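PDB 3EMF: Hia (Adhesin) from Haemophilus influenzae, which mediates adhesion of the bacterium as a trimeric autotransporter of the outer membrane, this fragment being its second binding domain. Local coordinates for the interface of chains A and B. Sequence-based numbering; all coordinates share one arbitrary frame. Chains: chain A/B, Hia (Adhesin).

Contact 1: the interface of chains A and B. Residues chain A 71-73, 79, 81; chain B 89, 91, 93.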
ATOM      1  N   SER A  71      -2.890   4.644  11.451  1.00 44.37           N
ATOM      2  CA  SER A  71      -3.286   4.941  12.821  1.00 43.57           C
ATOM      3  C   SER A  71      -3.142   6.414  13.150  1.00 43.92           C
ATOM      4  O   SER A  71      -2.291   7.100  12.584  1.00 37.69           O
ATOM      5  CB  SER A  71      -2.429   4.126  13.790  1.00 45.29           C
ATOM      6  OG  SER A  71      -2.675   2.745  13.621  1.00 43.39           O
ATOM      7  N   SER A  72      -3.981   6.895  14.067  1.00 34.22           N
ATOM      8  CA  SER A  72      -3.861   8.244  14.600  1.00 29.64           C
ATOM      9  C   SER A  72      -3.958   8.152  16.102  1.00 34.46           C
ATOM     10  O   SER A  72      -4.747   7.366  16.638  1.00 42.17           O
ATOM     11  CB  SER A  72      -4.982   9.157  14.091  1.00 37.04           C
ATOM     12  OG  SER A  72      -6.254   8.712  14.546  1.00 46.85           O
ATOM     13  N   LYS A  73      -3.161   8.961  16.777  1.00 41.22           N
ATOM     14  CA  LYS A  73      -3.138   8.982  18.230  1.00 51.08           C
ATOM     15  C   LYS A  73      -3.057  10.431  18.690  1.00 54.65           C
ATOM     16  O   LYS A  73      -2.112  11.144  18.351  1.00 50.50           O
ATOM     17  CB  LYS A  73      -1.932   8.189  18.731  1.00 52.09           C
ATOM     18  CG  LYS A  73      -1.626   8.330  20.201  1.00 57.67           C
ATOM     19  CD  LYS A  73      -0.350   7.579  20.540  1.00 63.02           C
ATOM     20  CE  LYS A  73       0.080   7.841  21.974  1.00 75.41           C
ATOM     21  NZ  LYS A  73      -0.973   7.448  22.949  1.00 79.18           N
ATOM     22  N   GLU A  79      -4.330   4.571  20.236  1.00 43.94           N
ATOM     23  CA  GLU A  79      -4.382   4.609  18.773  1.00 44.40           C
ATOM     24  C   GLU A  79      -5.721   4.155  18.205  1.00 43.71           C
ATOM     25  O   GLU A  79      -6.251   3.115  18.602  1.00 53.75           O
ATOM     26  CB  GLU A  79      -3.310   3.688  18.189  1.00 46.39           C
ATOM     27  CG  GLU A  79      -1.906   3.915  18.703  1.00 61.97           C
ATOM     28  CD  GLU A  79      -0.945   2.838  18.216  1.00 68.60           C
ATOM     29  OE1 GLU A  79      -1.420   1.876  17.577  1.00 69.76           O
ATOM     30  OE2 GLU A  79       0.276   2.946  18.476  1.00 68.19           O
ATOM     31  N   SER A  81      -7.235   2.847  14.669  1.00 38.08           N
ATOM     32  CA  SER A  81      -6.559   2.249  13.517  1.00 41.25           C
ATOM     33  C   SER A  81      -7.545   1.859  12.435  1.00 45.40           C
ATOM     34  O   SER A  81      -8.693   1.527  12.720  1.00 41.63           O
ATOM     35  CB  SER A  81      -5.772   1.007  13.941  1.00 40.28           C
ATOM     36  OG  SER A  81      -4.736   1.327  14.846  1.00 36.84           O
TER
ATOM     37  N   GLU B  89       2.919  -0.505   9.528  1.00 36.09           N
ATOM     38  CA  GLU B  89       2.014   0.487  10.116  1.00 37.34           C
ATOM     39  C   GLU B  89       2.548   1.923  10.074  1.00 27.98           C
ATOM     40  O   GLU B  89       3.720   2.186  10.366  1.00 32.27           O
ATOM     41  CB  GLU B  89       1.655   0.106  11.558  1.00 40.74           C
ATOM     42  CG  GLU B  89       0.641   1.064  12.211  1.00 43.93           C
ATOM     43  CD  GLU B  89       0.102   0.574  13.552  1.00 48.68           C
ATOM     44  OE1 GLU B  89       0.530  -0.502  14.023  1.00 46.99           O
ATOM     45  OE2 GLU B  89      -0.749   1.280  14.144  1.00 48.99           O
ATOM     46  N   LEU B  91       1.713   5.472  11.873  1.00 35.57           N
ATOM     47  CA  LEU B  91       0.991   6.135  12.938  1.00 38.16           C
ATOM     48  C   LEU B  91       1.175   7.646  12.819  1.00 35.94           C
ATOM     49  O   LEU B  91       2.294   8.129  12.765  1.00 35.11           O
ATOM     50  CB  LEU B  91       1.513   5.646  14.287  1.00 37.87           C
ATOM     51  CG  LEU B  91       0.944   6.360  15.512  1.00 41.86           C
ATOM     52  CD1 LEU B  91      -0.583   6.306  15.502  1.00 31.86           C
ATOM     53  CD2 LEU B  91       1.496   5.759  16.802  1.00 46.93           C
ATOM     54  N   GLU B  93       0.679  10.892  14.827  1.00 46.41           N
ATOM     55  CA  GLU B  93       0.522  11.238  16.229  1.00 52.15           C
ATOM     56  C   GLU B  93       0.512  12.752  16.415  1.00 54.20           C
ATOM     57  O   GLU B  93       1.445  13.441  16.004  1.00 38.00           O
ATOM     58  CB  GLU B  93       1.648  10.607  17.044  1.00 57.80           C
ATOM     59  CG  GLU B  93       1.354  10.515  18.532  1.00 73.81           C
ATOM     60  CD  GLU B  93       2.560  10.061  19.331  1.00 85.05           C
ATOM     61  OE1 GLU B  93       3.690  10.160  18.804  1.00 87.00           O
ATOM     62  OE2 GLU B  93       2.378   9.610  20.486  1.00 88.32           O
TER

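Contact 2: the interface of chains A and B. Residues chain A 70, 82-84, 88; chain B 102-104, 109.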
ATOM      1  N   LEU A  70      -3.150   2.122   9.100  1.00 24.08           N
ATOM      2  CA  LEU A  70      -3.090   3.553   9.291  1.00 22.44           C
ATOM      3  C   LEU A  70      -3.659   3.905  10.661  1.00 37.14           C
ATOM      4  O   LEU A  70      -4.781   3.513  10.994  1.00 32.02           O
ATOM      5  CB  LEU A  70      -3.901   4.241   8.204  1.00 19.60           C
ATOM      6  CG  LEU A  70      -4.203   5.727   8.404  1.00 33.73           C
ATOM      7  CD1 LEU A  70      -2.965   6.568   8.219  1.00 29.07           C
ATOM      8  CD2 LEU A  70      -5.284   6.161   7.430  1.00 32.64           C
ATOM      9  N   GLN A  82      -7.084   1.894  11.189  1.00 35.45           N
ATOM     10  CA  GLN A  82      -7.856   1.389  10.062  1.00 38.64           C
ATOM     11  C   GLN A  82      -6.894   0.690   9.112  1.00 36.04           C
ATOM     12  O   GLN A  82      -5.679   0.885   9.201  1.00 28.85           O
ATOM     13  CB  GLN A  82      -8.566   2.523   9.319  1.00 46.21           C
ATOM     14  CG  GLN A  82      -9.392   3.451  10.187  1.00 59.37           C
ATOM     15  CD  GLN A  82      -8.653   4.725  10.558  1.00 59.77           C
ATOM     16  OE1 GLN A  82      -7.440   4.719  10.794  1.00 63.74           O
ATOM     17  NE2 GLN A  82      -9.382   5.827  10.610  1.00 53.67           N
ATOM     18  N   GLN A  83      -7.442  -0.101   8.196  1.00 32.99           N
ATOM     19  CA  GLN A  83      -6.640  -0.765   7.187  1.00 33.33           C
ATOM     20  C   GLN A  83      -6.749  -0.048   5.883  1.00 34.21           C
ATOM     21  O   GLN A  83      -7.846   0.212   5.405  1.00 28.04           O
ATOM     22  CB  GLN A  83      -7.112  -2.190   6.958  1.00 36.18           C
ATOM     23  CG  GLN A  83      -7.156  -2.992   8.185  1.00 35.61           C
ATOM     24  CD  GLN A  83      -7.600  -4.406   7.928  1.00 38.63           C
ATOM     25  OE1 GLN A  83      -8.189  -4.717   6.891  1.00 32.75           O
ATOM     26  NE2 GLN A  83      -7.314  -5.283   8.882  1.00 29.42           N
ATOM     27  N   VAL A  84      -5.600   0.248   5.289  1.00 24.75           N
ATOM     28  CA  VAL A  84      -5.573   0.772   3.946  1.00 25.46           C
ATOM     29  C   VAL A  84      -5.305  -0.380   3.000  1.00 31.55           C
ATOM     30  O   VAL A  84      -4.183  -0.884   2.915  1.00 33.16           O
ATOM     31  CB  VAL A  84      -4.495   1.828   3.800  1.00 22.42           C
ATOM     32  CG1 VAL A  84      -4.538   2.423   2.388  1.00 21.20           C
ATOM     33  CG2 VAL A  84      -4.721   2.889   4.846  1.00 28.24           C
ATOM     34  N   ASP A  88      -8.085   1.715  -1.595  1.00 22.24           N
ATOM     35  CA  ASP A  88      -8.594   2.605  -0.567  1.00 28.90           C
ATOM     36  C   ASP A  88      -8.043   4.021  -0.753  1.00 30.02           C
ATOM     37  O   ASP A  88      -7.142   4.257  -1.563  1.00 24.53           O
ATOM     38  CB  ASP A  88      -8.243   2.079   0.815  1.00 22.81           C
ATOM     39  CG  ASP A  88      -9.146   0.895   1.251  1.00 38.94           C
ATOM     40  OD1 ASP A  88     -10.045   0.480   0.475  1.00 31.96           O
ATOM     41  OD2 ASP A  88      -8.941   0.383   2.373  1.00 31.14           O
TER
ATOM     42  N   SER B 102      -9.247  10.777  13.236  1.00 51.12           N
ATOM     43  CA  SER B 102      -9.465  10.002  12.021  1.00 49.51           C
ATOM     44  C   SER B 102     -10.842   9.351  11.932  1.00 53.09           C
ATOM     45  O   SER B 102     -11.372   8.852  12.916  1.00 53.48           O
ATOM     46  CB  SER B 102      -8.367   8.946  11.837  1.00 50.73           C
ATOM     47  OG  SER B 102      -8.387   7.987  12.873  1.00 52.83           O
ATOM     48  N   THR B 103     -11.413   9.382  10.736  1.00 46.84           N
ATOM     49  CA  THR B 103     -12.651   8.690  10.453  1.00 48.83           C
ATOM     50  C   THR B 103     -12.398   7.722   9.315  1.00 51.76           C
ATOM     51  O   THR B 103     -11.378   7.808   8.632  1.00 45.59           O
ATOM     52  CB  THR B 103     -13.779   9.654  10.068  1.00 66.15           C
ATOM     53  OG1 THR B 103     -14.891   8.903   9.562  1.00 81.27           O
ATOM     54  CG2 THR B 103     -13.309  10.639   9.006  1.00 62.04           C
ATOM     55  N   SER B 104     -13.330   6.803   9.113  1.00 57.17           N
ATOM     56  CA  SER B 104     -13.142   5.734   8.152  1.00 56.52           C
ATOM     57  C   SER B 104     -14.501   5.287   7.627  1.00 68.06           C
ATOM     58  O   SER B 104     -15.304   4.713   8.368  1.00 73.60           O
ATOM     59  CB  SER B 104     -12.409   4.568   8.817  1.00 58.25           C
ATOM     60  OG  SER B 104     -11.768   3.735   7.865  1.00 63.71           O
ATOM     61  N   HIS B 109     -10.314   6.751   4.260  1.00 33.60           N
ATOM     62  CA  HIS B 109      -9.817   7.063   5.589  1.00 32.13           C
ATOM     63  C   HIS B 109      -9.372   8.512   5.667  1.00 37.68           C
ATOM     64  O   HIS B 109      -8.541   8.972   4.870  1.00 34.56           O
ATOM     65  CB  HIS B 109      -8.661   6.130   5.955  1.00 35.85           C
ATOM     66  CG  HIS B 109      -8.929   4.690   5.640  1.00 38.32           C
ATOM     67  ND1 HIS B 109      -8.616   4.123   4.424  1.00 38.46           N
ATOM     68  CD2 HIS B 109      -9.494   3.706   6.378  1.00 45.37           C
ATOM     69  CE1 HIS B 109      -8.964   2.850   4.429  1.00 36.66           C
ATOM     70  NE2 HIS B 109      -9.502   2.572   5.602  1.00 46.84           N
TER

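Contact 1: the interface of chains A and B
The hydroxyl OG of A:Ser71 lies between a carboxylate of the partner chain and a second serine of its own chain. It donates a hydrogen bond to OE2 of B:Glu89 at 2.5 Å, reaching that oxygen on its anti side and 22° out of the carboxylate plane. On the other flank the same OG shares a hydrogen bond of 2.8 Å with OG of A:Ser81, from the neighbouring strand 80-85. A:Ser81 thereby buttresses the A:Ser71 hydroxyl from the second shell. B:Glu89 extends to this point with CG anti to its backbone N (chi1 -177°), the rest of the chain nearly straight. The A:Glu79 carboxylate stands almost perpendicular to that of B:Glu89, its OE1 3.5 Å from OE2 of B:Glu89; this proximity of two acids may raise the proton affinity of one of them.

Beside the polar group, B:Leu91 spreads its two methyls over different neighbours. CD1 presses on CB of A:Ser71 at 3.3 Å, a tight fit, and also reaches the backbone of A:Ser72 and CB of A:Lys73. CD2 turns to the carboxylate of A:Glu79, 3.5 Å from OE2, with the leucine set crosswise to the glutamate chain. Farther along, A:Lys73 and B:Glu93 run alongside each other in the same direction, with CD of the lysine 3.9 Å from CG of the glutamate. CE of the lysine lies 3.3 Å from OE2 of B:Glu93, but the bend at the last torsion (chi4 58°) turns the amine away. NZ consequently remains 4.7 Å from OE2 of B:Glu93, and any attraction between the two charges would be long-range.

Parallel bridges pair A:Ser71 with B:Leu91 and A:Lys73 with B:Glu93. The site thus joins strand 67-74 of one subunit to strand 89-94 of the next, tying two chains of the trimeric adhesin together.

Contact 2: the interface of chains A and B
The imidazole of B:His109 packs against the aliphatic part of A:Gln82, with CD2 of the ring 3.3 Å from CB of the glutamine. At the base of the ring, CB of the histidine rests 3.7 Å from CD2 of A:Leu70, the two side chains running antiparallel, flank to flank. CG2 of A:Val84 lies 4.1 Å from ND1 of the imidazole, and the backbone CA of the valine approaches CE1. CB of A:Asp88 meets the ring at its edge and in its plane.

A:Gln82 continues this apolar surface towards strand 99-105 of chain B. Its first torsion (chi1 -52°) places CG 3.5 Å from CB of B:Ser104, and the bend at chi2 (98°) swings the amide towards B:Ser102. There NE2 comes within 3.3 Å of the hydroxyl OG of B:Ser102, a loose polar approach at most.

On the polar rim, NE2 of B:His109 lies 2.9 Å from the backbone carbonyl O of A:Gln83. The oxygen sits over the ring near its NE2-CE1 side, its line from NE2 rising about 44° out of the ring plane, so this is a strongly bent and probably weak hydrogen bond. NE2 would be its donor and would need a proton, which the structure does not show. The carboxylate of A:Asp88, tilted from the ring plane, brings OD2 to 3.2 Å from CE1 of the histidine; its negative charge may favour the protonated imidazole.

The strands on both chains belong to the region matching the Trp ring family. Here strands 67-74 and 80-85 of chain A, with A:Asp88 in the following loop, meet strands 99-105 and 108-114 of chain B, an adjoining subunit of the trimer.

The C-alpha centres of contact 1 and contact 2 are about 10 Å apart, both being patches of the interface between two of the three subunits. On chain A both draw on strands 67-74 and 80-85: A:Leu70 directly precedes A:Ser71, and A:Ser81 directly precedes A:Gln82, so neighbouring residues serve different contacts. Chain B contributes separate elements, strand 89-94 to contact 1 and strands 99-105 and 108-114 to contact 2. The same two strands of one subunit therefore engage several strands of the next, coupling strand pairing to side-chain packing. Repeated around the trimer, this would interlock the subunits.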